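Local coordinates for inactive PncC family protein (Escherichia coli O157:H7, PDB 5KOL), which is a CinA-family protein of unknown function that lacks nicotinamide-nucleotide (NMN) amidohydrolase activity, at residues 8-13 / 165-170; 16-21 / 159-164; 77-82 / 95-100. All coordinates share one frame; numbering follows the deposited sequence.

Contact 1. Residues 8-13 / 165-170; sequences KIVQLA and LAQLLQ
The primary amide of Gln-167, on helix 153-171, reads the backbone of the extended N-terminal segment 8-13 through both of its polar atoms. NE2 donates to Lys-8 O at 2.9 Å, with an N-H...O angle of 158°; the acceptor lies within the amide plane of Gln-167, whereas the donor sits above the carbonyl plane of Lys-8 and is therefore not on a lone pair. In return OE1 accepts from Val-10 N at 3.0 Å, almost straight at 172° and in the plane of the side-chain carbonyl. One carbonyl and one N-H, two residues apart, are thus satisfied by a single side chain, in a two-point arrangement that resembles the pairing of a neighbouring strand although segment 8-13 is no regular strand. Torsions account for the reach: CG is anti to the backbone N (chi1 -173°), and a bend at chi2 turns the amide toward the segment. With its two ends held, the amide is fixed against rotation, and the buried Gln-167 has partners for both of its polar atoms.

Apolar contacts flank the bonds. Val-10 points its side chain at the helix: CG2 rests 4.0 Å from Ala-166 CB, and CG1 lies 3.6 Å from Gln-170 CB. Farther along, Leu-12 brings CD2 to 3.9 Å from Ala-166 CB, so this one methyl serves two residues of the segment.

The segment precedes helix 18-31 and runs over one side of helix 153-171, where Val-10 also meets Phe-163. Leu-169 packs on Leu-21 of helix 18-31, while Leu-168, and Gln-167 as well, touch Trp-136 of strand 131-138.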
# COMPACT_ATOMS: atom_id res chain seq x y z
N LYS A 8 -3.81 22.28 -16.46
CA LYS A 8 -4.99 22.69 -15.71
C LYS A 8 -5.05 21.88 -14.42
O LYS A 8 -4.87 20.66 -14.45
CB LYS A 8 -6.30 22.52 -16.51
CG LYS A 8 -6.36 23.30 -17.81
CD LYS A 8 -7.64 23.02 -18.65
CE LYS A 8 -8.14 24.30 -19.31
NZ LYS A 8 -9.48 24.14 -20.00
N ILE A 9 -5.27 22.56 -13.30
CA ILE A 9 -5.58 21.89 -12.04
C ILE A 9 -7.02 21.39 -12.13
O ILE A 9 -7.95 22.19 -12.18
CB ILE A 9 -5.39 22.83 -10.85
CG1 ILE A 9 -3.92 23.27 -10.74
CG2 ILE A 9 -5.83 22.15 -9.56
CD1 ILE A 9 -2.99 22.13 -10.36
N VAL A 10 -7.20 20.07 -12.18
CA VAL A 10 -8.55 19.54 -12.35
C VAL A 10 -9.40 19.93 -11.15
O VAL A 10 -8.93 19.96 -10.00
CB VAL A 10 -8.52 18.02 -12.56
CG1 VAL A 10 -7.82 17.68 -13.85
CG2 VAL A 10 -7.84 17.33 -11.40
N GLN A 11 -10.66 20.27 -11.41
CA GLN A 11 -11.63 20.56 -10.37
C GLN A 11 -12.54 19.35 -10.23
O GLN A 11 -13.34 19.06 -11.14
CB GLN A 11 -12.44 21.82 -10.70
CG GLN A 11 -11.60 23.04 -11.08
CD GLN A 11 -11.04 23.80 -9.87
OE1 GLN A 11 -10.00 23.43 -9.31
NE2 GLN A 11 -11.73 24.87 -9.47
N LEU A 12 -12.41 18.62 -9.13
CA LEU A 12 -13.14 17.36 -8.98
C LEU A 12 -14.65 17.59 -9.04
O LEU A 12 -15.19 18.48 -8.38
CB LEU A 12 -12.77 16.69 -7.67
CG LEU A 12 -11.36 16.11 -7.55
CD1 LEU A 12 -11.07 15.78 -6.10
CD2 LEU A 12 -11.20 14.86 -8.43
N ALA A 13 -15.32 16.77 -9.83
CA ALA A 13 -16.78 16.77 -9.94
C ALA A 13 -17.32 15.50 -9.31
O ALA A 13 -16.60 14.50 -9.15
CB ALA A 13 -17.20 16.86 -11.41
N LEU A 165 -5.64 10.63 -9.20
CA LEU A 165 -6.10 9.89 -10.37
C LEU A 165 -6.59 10.83 -11.47
O LEU A 165 -6.21 10.70 -12.64
CB LEU A 165 -7.23 8.94 -9.94
CG LEU A 165 -6.84 7.83 -8.94
CD1 LEU A 165 -8.06 7.05 -8.51
CD2 LEU A 165 -5.82 6.88 -9.54
N ALA A 166 -7.47 11.78 -11.11
CA ALA A 166 -8.05 12.67 -12.11
C ALA A 166 -6.98 13.52 -12.79
O ALA A 166 -7.07 13.80 -13.99
CB ALA A 166 -9.12 13.56 -11.45
N GLN A 167 -5.98 13.97 -12.03
CA GLN A 167 -4.94 14.79 -12.65
C GLN A 167 -4.04 13.96 -13.56
O GLN A 167 -3.50 14.49 -14.53
CB GLN A 167 -4.10 15.52 -11.59
CG GLN A 167 -3.10 16.53 -12.20
CD GLN A 167 -3.76 17.80 -12.74
OE1 GLN A 167 -4.69 18.35 -12.12
NE2 GLN A 167 -3.30 18.26 -13.90
N LEU A 168 -3.84 12.67 -13.26
CA LEU A 168 -3.11 11.86 -14.23
C LEU A 168 -3.87 11.78 -15.55
O LEU A 168 -3.27 11.85 -16.62
CB LEU A 168 -2.82 10.48 -13.65
CG LEU A 168 -2.10 9.56 -14.65
CD1 LEU A 168 -0.77 10.19 -15.12
CD2 LEU A 168 -1.83 8.22 -14.01
N LEU A 169 -5.20 11.66 -15.48
CA LEU A 169 -6.02 11.69 -16.67
C LEU A 169 -5.79 12.98 -17.46
O LEU A 169 -5.62 12.95 -18.68
CB LEU A 169 -7.49 11.55 -16.27
CG LEU A 169 -7.84 10.10 -15.91
CD1 LEU A 169 -9.28 9.96 -15.40
CD2 LEU A 169 -7.67 9.24 -17.15
N GLN A 170 -5.77 14.13 -16.77
CA GLN A 170 -5.52 15.40 -17.44
C GLN A 170 -4.17 15.39 -18.13
O GLN A 170 -4.04 15.80 -19.28
CB GLN A 170 -5.59 16.55 -16.43
CG GLN A 170 -5.12 17.91 -16.99
CD GLN A 170 -6.02 18.43 -18.11
OE1 GLN A 170 -5.55 19.03 -19.09
NE2 GLN A 170 -7.31 18.20 -17.96

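Contact 2. Residues 16-21 / 159-164; sequences DTIENL and LAVRFA
Helix 18-31 begins with a classic N-cap beside helix 153-171, in the alpha/beta fold of the CinA family. Thr-17 is the cap: its OG1 accepts from Asn-20 N at 3.0 Å.

Arg-162 carries most of the contact between helix 153-171 and the start of helix 18-31 with the residues leading into it. Its CB approaches Leu-21 CD1 at 4.0 Å. CG, set anti to the carbonyl carbon (chi1 -75°), packs against Ile-18 CD1 at 3.5 Å, the two side chains crossing obliquely. CD passes 3.6 Å from Asp-16 O, where a bend at chi3 (65°) turns the guanidinium to present its edge to that carbonyl. NE then gives the strong bond, 2.6 Å to Asp-16 O at 163°, with the oxygen near the guanidinium plane but the donor above the carbonyl plane. NH2 adds a weak bond to the same oxygen and another weak one to Ala-13 O, so the tip bridges two carbonyls of the chain leading into the helix. The carboxylate of Asp-16 is engaged elsewhere, OD1 accepting from Ala-13 N; its charge, with OD1 5.3 Å from Arg-162 NH2, may still favour the cationic guanidinium, though the two do not touch.

Next to the arginine's aliphatic part, Ile-18 also reaches Val-161, whose side chain lies against Ala-50 of helix 46-52; the joining methyls are Ile-18 CD1 and Val-161 CG1, 3.7 Å apart.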
# COMPACT_ATOMS: atom_id res chain seq x y z
N ASP A 16 -16.47 12.37 -10.90
CA ASP A 16 -15.11 11.85 -10.71
C ASP A 16 -15.04 10.96 -9.46
O ASP A 16 -14.30 11.23 -8.51
CB ASP A 16 -14.10 12.99 -10.61
CG ASP A 16 -14.10 13.88 -11.83
OD1 ASP A 16 -14.18 15.11 -11.68
OD2 ASP A 16 -14.08 13.34 -12.96
N THR A 17 -15.82 9.88 -9.48
CA THR A 17 -15.71 8.89 -8.42
C THR A 17 -14.44 8.05 -8.61
O THR A 17 -13.88 7.99 -9.70
CB THR A 17 -16.95 7.97 -8.42
OG1 THR A 17 -17.00 7.25 -9.66
CG2 THR A 17 -18.23 8.79 -8.29
N ILE A 18 -14.01 7.39 -7.53
CA ILE A 18 -12.90 6.44 -7.67
C ILE A 18 -13.20 5.44 -8.78
O ILE A 18 -12.33 5.11 -9.60
CB ILE A 18 -12.63 5.71 -6.34
CG1 ILE A 18 -12.08 6.69 -5.32
CG2 ILE A 18 -11.67 4.54 -6.56
CD1 ILE A 18 -10.79 7.29 -5.76
N GLU A 19 -14.43 4.94 -8.83
CA GLU A 19 -14.80 3.92 -9.80
C GLU A 19 -14.65 4.45 -11.23
O GLU A 19 -14.06 3.78 -12.08
CB GLU A 19 -16.24 3.45 -9.55
CG GLU A 19 -16.48 2.64 -8.27
CD GLU A 19 -16.21 3.41 -6.97
OE1 GLU A 19 -15.62 2.80 -6.04
OE2 GLU A 19 -16.57 4.61 -6.85
N ASN A 20 -15.22 5.63 -11.51
CA ASN A 20 -15.20 6.17 -12.87
C ASN A 20 -13.79 6.57 -13.29
O ASN A 20 -13.41 6.38 -14.45
CB ASN A 20 -16.15 7.37 -12.99
CG ASN A 20 -17.61 6.96 -12.97
OD1 ASN A 20 -17.94 5.79 -13.15
ND2 ASN A 20 -18.50 7.93 -12.77
N LEU A 21 -13.00 7.11 -12.36
CA LEU A 21 -11.64 7.52 -12.69
C LEU A 21 -10.76 6.32 -13.02
O LEU A 21 -9.98 6.36 -13.98
CB LEU A 21 -11.04 8.29 -11.51
CG LEU A 21 -11.69 9.62 -11.14
CD1 LEU A 21 -11.17 10.16 -9.79
CD2 LEU A 21 -11.45 10.61 -12.29
N LEU A 159 -10.23 13.04 -1.01
CA LEU A 159 -10.04 13.96 -2.12
C LEU A 159 -8.66 13.81 -2.75
O LEU A 159 -8.52 13.90 -3.97
CB LEU A 159 -10.25 15.40 -1.68
CG LEU A 159 -11.69 15.76 -1.38
CD1 LEU A 159 -11.72 16.85 -0.32
CD2 LEU A 159 -12.39 16.18 -2.68
N ALA A 160 -7.63 13.59 -1.92
CA ALA A 160 -6.28 13.42 -2.47
C ALA A 160 -6.21 12.23 -3.41
O ALA A 160 -5.58 12.30 -4.47
CB ALA A 160 -5.26 13.26 -1.34
N VAL A 161 -6.82 11.11 -3.02
CA VAL A 161 -6.80 9.92 -3.89
C VAL A 161 -7.51 10.22 -5.21
O VAL A 161 -6.98 9.96 -6.29
CB VAL A 161 -7.39 8.69 -3.17
CG1 VAL A 161 -7.46 7.49 -4.14
CG2 VAL A 161 -6.56 8.29 -1.90
N ARG A 162 -8.72 10.80 -5.14
CA ARG A 162 -9.45 11.13 -6.38
C ARG A 162 -8.67 12.13 -7.23
O ARG A 162 -8.62 12.01 -8.46
CB ARG A 162 -10.84 11.70 -6.06
CG ARG A 162 -11.84 10.64 -5.61
CD ARG A 162 -13.14 11.28 -5.05
NE ARG A 162 -13.90 12.03 -6.04
CZ ARG A 162 -14.64 13.09 -5.74
NH1 ARG A 162 -14.68 13.56 -4.49
NH2 ARG A 162 -15.32 13.72 -6.70
N PHE A 163 -8.08 13.15 -6.59
CA PHE A 163 -7.34 14.16 -7.35
C PHE A 163 -6.11 13.55 -8.03
O PHE A 163 -5.82 13.86 -9.19
CB PHE A 163 -6.91 15.29 -6.41
CG PHE A 163 -6.08 16.33 -7.10
CD1 PHE A 163 -6.69 17.33 -7.83
CD2 PHE A 163 -4.69 16.30 -7.02
CE1 PHE A 163 -5.96 18.29 -8.48
CE2 PHE A 163 -3.94 17.27 -7.67
CZ PHE A 163 -4.57 18.26 -8.40
N ALA A 164 -5.37 12.71 -7.31
CA ALA A 164 -4.18 12.07 -7.89
C ALA A 164 -4.51 11.33 -9.18
O ALA A 164 -3.75 11.39 -10.17
CB ALA A 164 -3.58 11.10 -6.86

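Contact 3. Residues 77-82 / 95-100; sequences LSVSQQ and AAEMAT
Met-98 and Glu-97, consecutive on helix 92-106, divide this contact into an apolar side and a polar one. On the tight, buried side Met-98 CG sits between two branched residues: Val-79 CG2 is 3.8 Å from it and Leu-77 CD1 3.9 Å, both side chains crossing the methionine obliquely. Met-98 and Leu-77 also touch Thr-67 of strand 61-67, which places this part against the sheet.

The other side is looser and hydrated. Leu-77 O and Glu-97 O do not meet directly; water 1 donates to both, at 2.8 Å to Leu-77 O and 2.9 Å to Glu-97 O, bridging the chain just after helix 70-76 to helix 92-106. Beyond it Glu-97 extends from CG (chi2 -180°) across Val-79 at about a right angle, so that OE2 accepts from Ser-80 N at 3.2 Å and 164°, from above the carboxylate plane. OE1 is hydrogen-bonded to Ser-83 OG.

Ser-80 is the N-cap of helix 81-87, so the carboxylate grips the backbone just where that helix starts. If the Glu-97 carboxylate is ionised, as is likely, its charge lies by the N-terminal end of helix 81-87 and would interact favourably with the helix dipole.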
# COMPACT_ATOMS: atom_id res chain seq x y z
N LEU A 77 12.30 4.48 -1.48
CA LEU A 77 12.11 5.31 -2.67
C LEU A 77 13.32 6.19 -2.96
O LEU A 77 13.25 7.06 -3.83
CB LEU A 77 10.86 6.17 -2.52
CG LEU A 77 9.61 5.31 -2.31
CD1 LEU A 77 8.44 6.19 -1.94
CD2 LEU A 77 9.31 4.49 -3.56
N SER A 78 14.42 5.99 -2.24
CA SER A 78 15.66 6.73 -2.50
C SER A 78 15.44 8.24 -2.45
O SER A 78 16.09 8.99 -3.17
CB SER A 78 16.28 6.32 -3.84
OG SER A 78 17.57 6.90 -4.02
N VAL A 79 14.49 8.69 -1.62
CA VAL A 79 14.39 10.11 -1.30
C VAL A 79 15.62 10.51 -0.50
O VAL A 79 15.98 9.84 0.48
CB VAL A 79 13.11 10.40 -0.50
CG1 VAL A 79 13.09 11.86 -0.05
CG2 VAL A 79 11.84 10.05 -1.33
N SER A 80 16.29 11.59 -0.90
CA SER A 80 17.55 11.94 -0.26
C SER A 80 17.29 12.60 1.09
O SER A 80 16.36 13.39 1.25
CB SER A 80 18.38 12.87 -1.15
OG SER A 80 17.95 14.21 -1.02
N GLN A 81 18.14 12.25 2.06
CA GLN A 81 18.11 12.88 3.38
C GLN A 81 18.22 14.39 3.28
O GLN A 81 17.54 15.11 4.01
CB GLN A 81 19.26 12.32 4.23
CG GLN A 81 19.19 12.68 5.71
CD GLN A 81 20.45 12.27 6.46
OE1 GLN A 81 21.54 12.76 6.17
NE2 GLN A 81 20.31 11.35 7.39
N GLN A 82 19.10 14.90 2.40
CA GLN A 82 19.22 16.35 2.23
C GLN A 82 17.89 16.98 1.83
O GLN A 82 17.52 18.05 2.35
CB GLN A 82 20.30 16.67 1.21
CG GLN A 82 21.67 16.09 1.61
CD GLN A 82 22.07 14.81 0.86
OE1 GLN A 82 21.41 13.76 0.96
NE2 GLN A 82 23.20 14.88 0.15
N ALA A 95 7.91 14.88 -3.12
CA ALA A 95 6.91 14.23 -3.97
C ALA A 95 7.53 13.79 -5.29
O ALA A 95 7.35 12.64 -5.73
CB ALA A 95 5.74 15.21 -4.21
N ALA A 96 8.28 14.69 -5.94
CA ALA A 96 8.95 14.34 -7.20
C ALA A 96 9.88 13.15 -7.02
O ALA A 96 9.85 12.20 -7.82
CB ALA A 96 9.71 15.56 -7.74
N GLU A 97 10.71 13.16 -5.97
CA GLU A 97 11.59 12.01 -5.72
C GLU A 97 10.81 10.74 -5.44
O GLU A 97 11.27 9.64 -5.79
CB GLU A 97 12.55 12.28 -4.57
CG GLU A 97 13.50 13.42 -4.82
CD GLU A 97 14.42 13.62 -3.65
OE1 GLU A 97 14.02 14.43 -2.79
OE2 GLU A 97 15.51 13.02 -3.60
N MET A 98 9.66 10.83 -4.75
CA MET A 98 8.91 9.60 -4.53
C MET A 98 8.42 9.03 -5.85
O MET A 98 8.41 7.81 -6.04
CB MET A 98 7.72 9.78 -3.58
CG MET A 98 8.08 10.08 -2.13
SD MET A 98 6.69 10.73 -1.14
CE MET A 98 5.59 9.28 -1.16
N ALA A 99 8.02 9.91 -6.78
CA ALA A 99 7.54 9.45 -8.08
C ALA A 99 8.66 8.80 -8.90
O ALA A 99 8.42 7.81 -9.59
CB ALA A 99 6.92 10.62 -8.85
N THR A 100 9.87 9.36 -8.85
CA THR A 100 10.95 8.73 -9.61
C THR A 100 11.50 7.50 -8.89
O THR A 100 11.92 6.54 -9.56
CB THR A 100 12.09 9.71 -9.89
OG1 THR A 100 12.61 10.23 -8.65
CG2 THR A 100 11.61 10.87 -10.75
O HOH W 1 14.00 8.75 -5.98

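In the fold
From the N terminus, segment 8-13 opens the longest loop, closed by contact 1 on helix 153-171 near the C terminus. A few residues later segment 16-21 starts the loop closed by contact 2 one turn or more earlier on the same helix, so contact 2 is nested inside contact 1. The two touch, their centres about 9 Å apart, and together bind the N-terminal segment and the start of helix 18-31 to the last helix. Contact 3 closes a short loop, nested within both, joining the region after helix 70-76 to helix 92-106. It lies on the opposite side of the chain's centre, about 23 Å from contact 1 between centres.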